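Local coordinates for protein halohydrin dehalogenase (Rhizobium radiobacter, PDB 4IY1) that probably catalyses the reversible conversion of vicinal halohydrins to epoxides with release of halide, and the opening of epoxides by nucleophiles such as cyanide, at residues V9-G14 / G181-Y186; L19-A24 / L220-A225; A103-P108 / A146-G151. The protein carries 37 engineered substitutions. All coordinates share one frame; numbering follows the deposited sequence.

Interaction 1 (V9-G14 / G181-Y186); sequences VKHFGG and GDSPYY. Engineered in segment 181-186: Gly-181 (natural residue Glu), Tyr-186 (natural residue Phe).
The engineered Tyr-186 ring, a phenylalanine in nature, turns its edge onto one face of Phe-12 in a T-shaped pair, planes at 83°, with CD2 3.7 Å from Phe-12 CD1. Tyr-185 CB lies over the rim of one face of Tyr-186, across a cis peptide, and Tyr-186 OH bonds to Ala-82 O. The His-11 ring carries Lys-10 CB on one face; over the other comes the edge of Tyr-185, offset, its CD2 3.5 Å from His-11 ND1. At the imidazole edge, in plane, lies Ser-183 OG, hydrogen-bonded to His-11 ND1 at 3.0 Å (144°). The same OG accepts from Tyr-185 N at 2.9 Å, closing an ST turn. Between the backbones, Phe-12 N gives Tyr-185 O a weak bond of 2.9 Å. An alanine at Phe-12 would probably leave the Tyr-186 edge without its ring face. Segment 9-14, with a type II' turn from His-11 to Gly-14, is the first beta-alpha connection of the Rossmann fold; related dehydrogenases hold nicotinamide cofactor in this region, which here probably borders the halide site. Because either ND1 or OG could be the donor, their bond is likely to survive whether the imidazole is neutral or protonated.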
loop_
_atom_site.group_PDB
_atom_site.type_symbol
_atom_site.label_atom_id
_atom_site.label_comp_id
_atom_site.label_asym_id
_atom_site.label_seq_id
_atom_site.Cartn_x
_atom_site.Cartn_y
_atom_site.Cartn_z
ATOM N N VAL B 9 23.026 17.240 9.673
ATOM C CA VAL B 9 22.191 18.415 9.772
ATOM C C VAL B 9 22.341 19.354 8.580
ATOM O O VAL B 9 21.425 20.102 8.270
ATOM C CB VAL B 9 22.402 19.168 11.097
ATOM C CG1 VAL B 9 23.732 19.920 11.076
ATOM C CG2 VAL B 9 21.246 20.126 11.341
ATOM N N LYS B 10 23.430 19.213 7.832
ATOM C CA LYS B 10 23.689 20.088 6.679
ATOM C C LYS B 10 23.036 19.620 5.391
ATOM O O LYS B 10 23.189 20.270 4.357
ATOM C CB LYS B 10 25.185 20.251 6.448
ATOM C CG LYS B 10 25.911 20.988 7.580
ATOM C CD LYS B 10 27.410 21.054 7.298
ATOM C CE LYS B 10 28.076 22.238 7.995
ATOM N NZ LYS B 10 29.563 22.202 7.848
ATOM N N HIS B 11 22.337 18.489 5.428
ATOM C CA HIS B 11 21.809 17.910 4.189
ATOM C C HIS B 11 20.385 17.470 4.306
ATOM O O HIS B 11 19.883 17.239 5.424
ATOM C CB HIS B 11 22.667 16.737 3.731
ATOM C CG HIS B 11 24.151 17.017 3.759
ATOM N ND1 HIS B 11 24.805 17.563 2.713
ATOM C CD2 HIS B 11 25.118 16.754 4.735
ATOM C CE1 HIS B 11 26.114 17.692 3.022
ATOM N NE2 HIS B 11 26.297 17.211 4.267
ATOM N N PHE B 12 19.773 17.210 3.146
ATOM C CA PHE B 12 18.458 16.558 3.061
ATOM C C PHE B 12 17.462 17.288 3.952
ATOM O O PHE B 12 17.169 18.453 3.709
ATOM C CB PHE B 12 18.570 15.056 3.424
ATOM C CG PHE B 12 17.412 14.191 2.917
ATOM C CD1 PHE B 12 16.526 14.653 1.938
ATOM C CD2 PHE B 12 17.239 12.903 3.406
ATOM C CE1 PHE B 12 15.516 13.831 1.434
ATOM C CE2 PHE B 12 16.215 12.087 2.940
ATOM C CZ PHE B 12 15.368 12.537 1.930
ATOM N N GLY B 13 16.943 16.609 4.986
ATOM C CA GLY B 13 15.934 17.201 5.864
ATOM C C GLY B 13 16.526 17.937 7.043
ATOM O O GLY B 13 15.801 18.382 7.945
ATOM N N GLY B 14 17.858 17.953 7.107
ATOM C CA GLY B 14 18.563 18.398 8.304
ATOM C C GLY B 14 18.188 19.779 8.844
ATOM O O GLY B 14 17.783 19.901 10.004
ATOM N N GLY B 181 18.606 23.056 -1.109
ATOM C CA GLY B 181 19.421 24.275 -1.119
ATOM C C GLY B 181 20.816 23.994 -1.639
ATOM O O GLY B 181 20.977 23.562 -2.778
ATOM N N ASP B 182 21.814 24.169 -0.777
ATOM C CA ASP B 182 23.204 23.931 -1.161
ATOM C C ASP B 182 23.556 22.447 -1.180
ATOM O O ASP B 182 24.450 22.038 -1.919
ATOM C CB ASP B 182 24.166 24.674 -0.232
ATOM C CG ASP B 182 24.200 26.172 -0.494
ATOM O OD1 ASP B 182 23.811 26.610 -1.601
ATOM O OD2 ASP B 182 24.650 26.909 0.402
ATOM N N SER B 183 22.916 21.654 -0.318
ATOM C CA SER B 183 23.197 20.203 -0.268
ATOM C C SER B 183 22.818 19.513 -1.566
ATOM O O SER B 183 21.763 19.795 -2.121
ATOM C CB SER B 183 22.455 19.547 0.901
ATOM O OG SER B 183 22.530 18.135 0.825
ATOM N N PRO B 184 23.635 18.527 -2.002
ATOM C CA PRO B 184 23.315 17.652 -3.132
ATOM C C PRO B 184 22.275 16.572 -2.792
ATOM O O PRO B 184 21.804 15.870 -3.694
ATOM C CB PRO B 184 24.663 16.995 -3.454
ATOM C CG PRO B 184 25.409 17.019 -2.148
ATOM C CD PRO B 184 25.006 18.306 -1.503
ATOM N N TYR B 185 21.972 16.418 -1.497
ATOM C CA TYR B 185 20.995 15.443 -1.026
ATOM C C TYR B 185 19.670 16.160 -0.737
ATOM O O TYR B 185 19.509 16.720 0.350
ATOM C CB TYR B 185 21.510 14.771 0.272
ATOM C CG TYR B 185 22.893 14.150 0.152
ATOM C CD1 TYR B 185 23.073 12.908 -0.459
ATOM C CD2 TYR B 185 24.022 14.808 0.645
ATOM C CE1 TYR B 185 24.333 12.361 -0.613
ATOM C CE2 TYR B 185 25.292 14.246 0.530
ATOM C CZ TYR B 185 25.442 13.037 -0.116
ATOM O OH TYR B 185 26.694 12.480 -0.254
ATOM N N TYR B 186 18.719 16.162 -1.677
ATOM C CA TYR B 186 18.802 15.451 -2.963
ATOM C C TYR B 186 18.314 16.348 -4.087
ATOM O O TYR B 186 18.253 15.912 -5.245
ATOM C CB TYR B 186 17.946 14.161 -2.961
ATOM C CG TYR B 186 18.558 13.046 -2.139
ATOM C CD1 TYR B 186 19.488 12.171 -2.697
ATOM C CD2 TYR B 186 18.308 12.955 -0.769
ATOM C CE1 TYR B 186 20.073 11.174 -1.938
ATOM C CE2 TYR B 186 18.932 11.993 0.003
ATOM C CZ TYR B 186 19.792 11.098 -0.585
ATOM O OH TYR B 186 20.385 10.136 0.196
#

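Interaction 2 (L19-A24 / L220-A225); sequences LRLSEA and LVTFLA. Engineered in segment 220-225: Thr-222 (natural residue Ala).
Val-221 opens the contact: CG1, anti to the backbone N (chi1 159°), faces the tip of Leu-21, 3.9 Å from its CD1, the two side chains crossing at about a right angle. One residue on, the engineered Thr-222, an alanine in nature, contributes the largest buried surface. Its OG1 stands beside its own backbone N (chi1 -58°), the position from which it hydrogen-bonds back to Gly-218 O one helical turn earlier. The hydroxyl oxygen thus satisfied also rests against carbon: Arg-20 CG lies 3.2 Å from Thr-222 OG1, and Leu-21 CD2 reaches the same oxygen at 3.6 Å. The methyl branch takes the other direction. Thr-222 CG2 meets Ala-24 CB at 3.6 Å and sits over one face of the Arg-20 guanidinium, with NH1 4.0 Å from CG2. Arg-20 can lie across the threonine in this way because its chain, anti at CG, bends at chi2, and a salt bridge from NE to Glu-219 holds the charged end against helix 214-225. Ala-225 finishes the line, its CB 4.2 Å from Leu-21 CD2, so this one leucine spans Val-221, Thr-222 and, one turn on from Val-221, Ala-225. No hydrogen bond links the two segments; their axes pass 9.0 Å apart and cross at -43°. Helices 14-23 and 214-225 lie on the same face of the parallel Rossmann sheet: Leu-21 and Val-221 both rest on Val-77 of strand 75-79, Leu-220 and Leu-224 cover strands 170-175 and 236-239, and Phe-223 stacks on Phe-223 of the second subunit.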
loop_
_atom_site.group_PDB
_atom_site.type_symbol
_atom_site.label_atom_id
_atom_site.label_comp_id
_atom_site.label_asym_id
_atom_site.label_seq_id
_atom_site.Cartn_x
_atom_site.Cartn_y
_atom_site.Cartn_z
ATOM N N LEU B 19 16.113 23.712 12.648
ATOM C CA LEU B 19 15.646 25.100 12.801
ATOM C C LEU B 19 14.210 25.159 13.294
ATOM O O LEU B 19 13.925 25.822 14.292
ATOM C CB LEU B 19 15.774 25.876 11.490
ATOM C CG LEU B 19 17.196 26.095 10.983
ATOM C CD1 LEU B 19 17.212 26.754 9.606
ATOM C CD2 LEU B 19 17.988 26.905 11.982
ATOM N N ARG B 20 13.301 24.437 12.631
ATOM C CA ARG B 20 11.906 24.415 13.072
ATOM C C ARG B 20 11.724 23.800 14.477
ATOM O O ARG B 20 10.930 24.284 15.289
ATOM C CB ARG B 20 11.009 23.728 12.036
ATOM C CG ARG B 20 9.533 23.944 12.254
ATOM C CD ARG B 20 9.213 25.430 12.411
ATOM N NE ARG B 20 7.821 25.697 12.798
ATOM C CZ ARG B 20 7.394 25.811 14.060
ATOM N NH1 ARG B 20 8.222 25.587 15.081
ATOM N NH2 ARG B 20 6.131 26.134 14.302
ATOM N N LEU B 21 12.576 22.851 14.828
ATOM C CA LEU B 21 12.488 22.252 16.168
ATOM C C LEU B 21 12.996 23.236 17.223
ATOM O O LEU B 21 12.437 23.366 18.315
ATOM C CB LEU B 21 13.303 20.954 16.211
ATOM C CG LEU B 21 12.690 19.736 15.479
ATOM C CD1 LEU B 21 13.681 18.584 15.440
ATOM C CD2 LEU B 21 11.449 19.292 16.226
ATOM N N SER B 22 14.076 23.927 16.905
ATOM C CA SER B 22 14.582 24.922 17.828
ATOM C C SER B 22 13.533 26.016 18.135
ATOM O O SER B 22 13.248 26.316 19.299
ATOM C CB SER B 22 15.863 25.529 17.281
ATOM O OG SER B 22 16.468 26.311 18.271
ATOM N N GLU B 23 12.897 26.531 17.090
ATOM C CA GLU B 23 11.791 27.474 17.248
ATOM C C GLU B 23 10.662 26.957 18.128
ATOM O O GLU B 23 9.974 27.739 18.778
ATOM C CB GLU B 23 11.247 27.887 15.884
ATOM C CG GLU B 23 12.205 28.825 15.140
ATOM C CD GLU B 23 11.958 28.877 13.643
ATOM O OE1 GLU B 23 11.186 28.038 13.125
ATOM O OE2 GLU B 23 12.481 29.796 12.988
ATOM N N ALA B 24 10.404 25.655 18.079
ATOM C CA ALA B 24 9.336 25.064 18.896
ATOM C C ALA B 24 9.753 24.957 20.353
ATOM O O ALA B 24 8.944 24.614 21.204
ATOM C CB ALA B 24 8.936 23.689 18.359
ATOM N N LEU B 220 6.506 19.491 9.463
ATOM C CA LEU B 220 5.929 18.165 9.642
ATOM C C LEU B 220 6.665 17.449 10.766
ATOM O O LEU B 220 6.055 16.987 11.714
ATOM C CB LEU B 220 6.035 17.341 8.356
ATOM C CG LEU B 220 5.529 15.898 8.498
ATOM C CD1 LEU B 220 4.075 15.865 8.990
ATOM C CD2 LEU B 220 5.646 15.122 7.211
ATOM N N VAL B 221 7.982 17.423 10.670
ATOM C CA VAL B 221 8.829 16.878 11.725
ATOM C C VAL B 221 8.361 17.442 13.063
ATOM O O VAL B 221 8.130 16.703 14.017
ATOM C CB VAL B 221 10.320 17.258 11.512
ATOM C CG1 VAL B 221 11.086 17.154 12.837
ATOM C CG2 VAL B 221 10.963 16.378 10.449
ATOM N N THR B 222 8.178 18.759 13.120
ATOM C CA THR B 222 7.893 19.429 14.388
ATOM C C THR B 222 6.489 19.160 14.910
ATOM O O THR B 222 6.302 18.938 16.107
ATOM C CB THR B 222 8.119 20.951 14.278
ATOM O OG1 THR B 222 9.478 21.198 13.874
ATOM C CG2 THR B 222 7.861 21.636 15.613
ATOM N N PHE B 223 5.504 19.106 14.013
ATOM C CA PHE B 223 4.172 18.638 14.409
ATOM C C PHE B 223 4.200 17.201 14.991
ATOM O O PHE B 223 3.529 16.895 16.001
ATOM C CB PHE B 223 3.227 18.704 13.197
ATOM C CG PHE B 223 1.848 18.181 13.474
ATOM C CD1 PHE B 223 0.979 18.897 14.275
ATOM C CD2 PHE B 223 1.408 17.002 12.893
ATOM C CE1 PHE B 223 -0.279 18.418 14.551
ATOM C CE2 PHE B 223 0.116 16.548 13.102
ATOM C CZ PHE B 223 -0.731 17.258 13.916
ATOM N N LEU B 224 4.895 16.296 14.308
ATOM C CA LEU B 224 4.958 14.891 14.780
ATOM C C LEU B 224 5.632 14.808 16.156
ATOM O O LEU B 224 5.186 14.070 17.040
ATOM C CB LEU B 224 5.712 13.985 13.790
ATOM C CG LEU B 224 5.041 13.925 12.419
ATOM C CD1 LEU B 224 5.826 13.002 11.492
ATOM C CD2 LEU B 224 3.586 13.503 12.557
ATOM N N ALA B 225 6.650 15.632 16.344
ATOM C CA ALA B 225 7.402 15.659 17.585
ATOM C C ALA B 225 6.719 16.457 18.711
ATOM O O ALA B 225 7.192 16.456 19.854
ATOM C CB ALA B 225 8.801 16.184 17.326
#

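Interaction 3 (A103-P108 / A146-G151); sequences ALQIKP and ASARAG. Engineered in segment 103-108: Lys-107 (natural residue Arg). Engineered in segment 146-151: Ala-146 (natural residue Thr).
Leu-104 lays its branched end on the flat end of Arg-149. Its CD2 sits over the centre of one guanidinium face, 3.6 Å from Arg-149 CZ, while CD1 lies 3.6 Å from Arg-149 NE. Nearer the backbone, Leu-104 CB meets Ala-148 CB at 4.0 Å. Gln-105 covers the adjoining turn, extended beyond CG: its OE1 comes 3.5 Å from Ala-148 CA, and its CD packs 3.8 Å from Gly-151 CA. A beta carbon on Gly-151 would collide with that amide, so the glycine is what lets the glutamine lie so close. A bridging water joins the backbone of one helix to the side chain of the other, donating to Leu-104 O at 2.8 Å and accepting from Arg-149 NH1 at 3.0 Å. Helices 94-122 and 143-163 run side by side, only 19° from parallel and 8.1 Å apart at these segments, the pair through which short-chain dehydrogenase/reductase subunits commonly associate as a four-helix bundle. Accordingly, Gln-105 OE1 and NE2 bond to Gln-105 and Tyr-97 of the third subunit, respectively. A wider pi-type turn at 103-106, ahead of the kink at Pro-108, shapes the backbone carrying Leu-104 and Gln-105. Arg-149 starts away from the facing helix and bends back at chi2 (-71°); its NH2 is fixed by Asp-80 O and Tyr-145 OH. The Tyr-145/Arg-149 spacing is consistent with the tyrosine and arginine of the Ser-Tyr-Arg catalytic triad of halohydrin dehalogenases, in which the positive charge would probably favour ionisation of the phenol.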
loop_
_atom_site.group_PDB
_atom_site.type_symbol
_atom_site.label_atom_id
_atom_site.label_comp_id
_atom_site.label_asym_id
_atom_site.label_seq_id
_atom_site.Cartn_x
_atom_site.Cartn_y
_atom_site.Cartn_z
ATOM N N ALA B 103 24.386 2.784 5.137
ATOM C CA ALA B 103 24.054 4.229 5.317
ATOM C C ALA B 103 22.557 4.471 5.570
ATOM O O ALA B 103 22.192 5.340 6.367
ATOM C CB ALA B 103 24.547 5.072 4.114
ATOM N N LEU B 104 21.683 3.738 4.870
ATOM C CA LEU B 104 20.262 4.131 4.849
ATOM C C LEU B 104 19.406 3.327 5.816
ATOM O O LEU B 104 18.312 3.744 6.172
ATOM C CB LEU B 104 19.677 4.024 3.434
ATOM C CG LEU B 104 20.361 4.957 2.416
ATOM C CD1 LEU B 104 19.669 4.887 1.064
ATOM C CD2 LEU B 104 20.389 6.398 2.953
ATOM N N GLN B 105 19.914 2.178 6.244
ATOM C CA GLN B 105 19.082 1.187 6.941
ATOM C C GLN B 105 19.676 0.781 8.265
ATOM O O GLN B 105 19.000 0.841 9.305
ATOM C CB GLN B 105 18.897 -0.036 6.054
ATOM C CG GLN B 105 17.530 -0.652 6.096
ATOM C CD GLN B 105 17.457 -1.898 5.219
ATOM O OE1 GLN B 105 17.900 -1.876 4.081
ATOM N NE2 GLN B 105 16.902 -2.995 5.753
ATOM N N ILE B 106 20.939 0.359 8.251
ATOM C CA ILE B 106 21.626 -0.001 9.542
ATOM C C ILE B 106 21.738 1.227 10.447
ATOM O O ILE B 106 21.562 1.156 11.683
ATOM C CB ILE B 106 23.029 -0.591 9.308
ATOM C CG1 ILE B 106 23.007 -1.727 8.282
ATOM C CG2 ILE B 106 23.649 -1.019 10.614
ATOM C CD1 ILE B 106 22.107 -2.898 8.622
ATOM N N LYS B 107 21.924 2.381 9.819
ATOM C CA LYS B 107 22.145 3.622 10.575
ATOM C C LYS B 107 20.938 3.992 11.418
ATOM O O LYS B 107 21.069 4.206 12.621
ATOM C CB LYS B 107 22.580 4.772 9.626
ATOM C CG LYS B 107 22.762 6.128 10.303
ATOM C CD LYS B 107 23.971 6.139 11.241
ATOM C CE LYS B 107 25.279 5.961 10.481
ATOM N NZ LYS B 107 26.350 5.643 11.444
ATOM N N PRO B 108 19.731 4.048 10.802
ATOM C CA PRO B 108 18.605 4.415 11.654
ATOM C C PRO B 108 18.334 3.368 12.754
ATOM O O PRO B 108 17.842 3.713 13.832
ATOM C CB PRO B 108 17.409 4.496 10.665
ATOM C CG PRO B 108 17.930 4.051 9.345
ATOM C CD PRO B 108 19.424 4.283 9.390
ATOM N N ALA B 146 16.265 2.328 -3.613
ATOM C CA ALA B 146 14.818 2.251 -3.374
ATOM C C ALA B 146 14.619 1.238 -2.259
ATOM O O ALA B 146 13.774 1.418 -1.379
ATOM C CB ALA B 146 14.094 1.794 -4.645
ATOM N N SER B 147 15.347 0.128 -2.351
ATOM C CA SER B 147 15.118 -0.999 -1.456
ATOM C C SER B 147 15.608 -0.764 -0.034
ATOM O O SER B 147 14.894 -1.050 0.917
ATOM C CB SER B 147 15.654 -2.302 -2.057
ATOM O OG SER B 147 17.005 -2.480 -1.762
ATOM N N ALA B 148 16.759 -0.119 0.116
ATOM C CA ALA B 148 17.224 0.298 1.447
ATOM C C ALA B 148 16.339 1.323 2.112
ATOM O O ALA B 148 16.070 1.258 3.341
ATOM C CB ALA B 148 18.676 0.790 1.392
ATOM N N ARG B 149 15.779 2.230 1.314
ATOM C CA ARG B 149 14.860 3.190 1.891
ATOM C C ARG B 149 13.566 2.491 2.343
ATOM O O ARG B 149 12.905 2.956 3.261
ATOM C CB ARG B 149 14.536 4.339 0.895
ATOM C CG ARG B 149 15.719 5.250 0.573
ATOM C CD ARG B 149 16.091 6.133 1.781
ATOM N NE ARG B 149 16.960 7.245 1.416
ATOM C CZ ARG B 149 17.383 8.185 2.262
ATOM N NH1 ARG B 149 17.206 8.027 3.562
ATOM N NH2 ARG B 149 18.049 9.257 1.807
ATOM N N ALA B 150 13.120 1.501 1.578
ATOM C CA ALA B 150 11.879 0.757 1.920
ATOM C C ALA B 150 12.122 -0.056 3.214
ATOM O O ALA B 150 11.264 -0.112 4.112
ATOM C CB ALA B 150 11.518 -0.195 0.781
ATOM N N GLY B 151 13.340 -0.566 3.339
ATOM C CA GLY B 151 13.816 -1.179 4.593
ATOM C C GLY B 151 13.650 -0.251 5.781
ATOM O O GLY B 151 13.092 -0.631 6.814
HETATM O O HOH W 1 16.614 5.752 5.358
#

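Interactions 2 and 3 are buried helix pairs on opposite sides of the chain's centre, about 23 Å apart between centres, without a direct hydrogen bond across either; interaction 1 is a partly buried meeting of loops that follow strands 3-6 and 170-175. Its chemistry is aromatic and polar, whereas the helix pairs rely on aliphatic groups laid against arginine and short side chains. Interactions 1 and 3 touch: Phe-12 CE2 lies 3.6 Å from Arg-149 NH2, so the aromatic loops border the guanidinium. Interaction 2 stays about 12 Å from interaction 3 at the nearest atoms; to interaction 1 it is tied through helix 14-23, which starts at Gly-14, the last residue of segment 9-14.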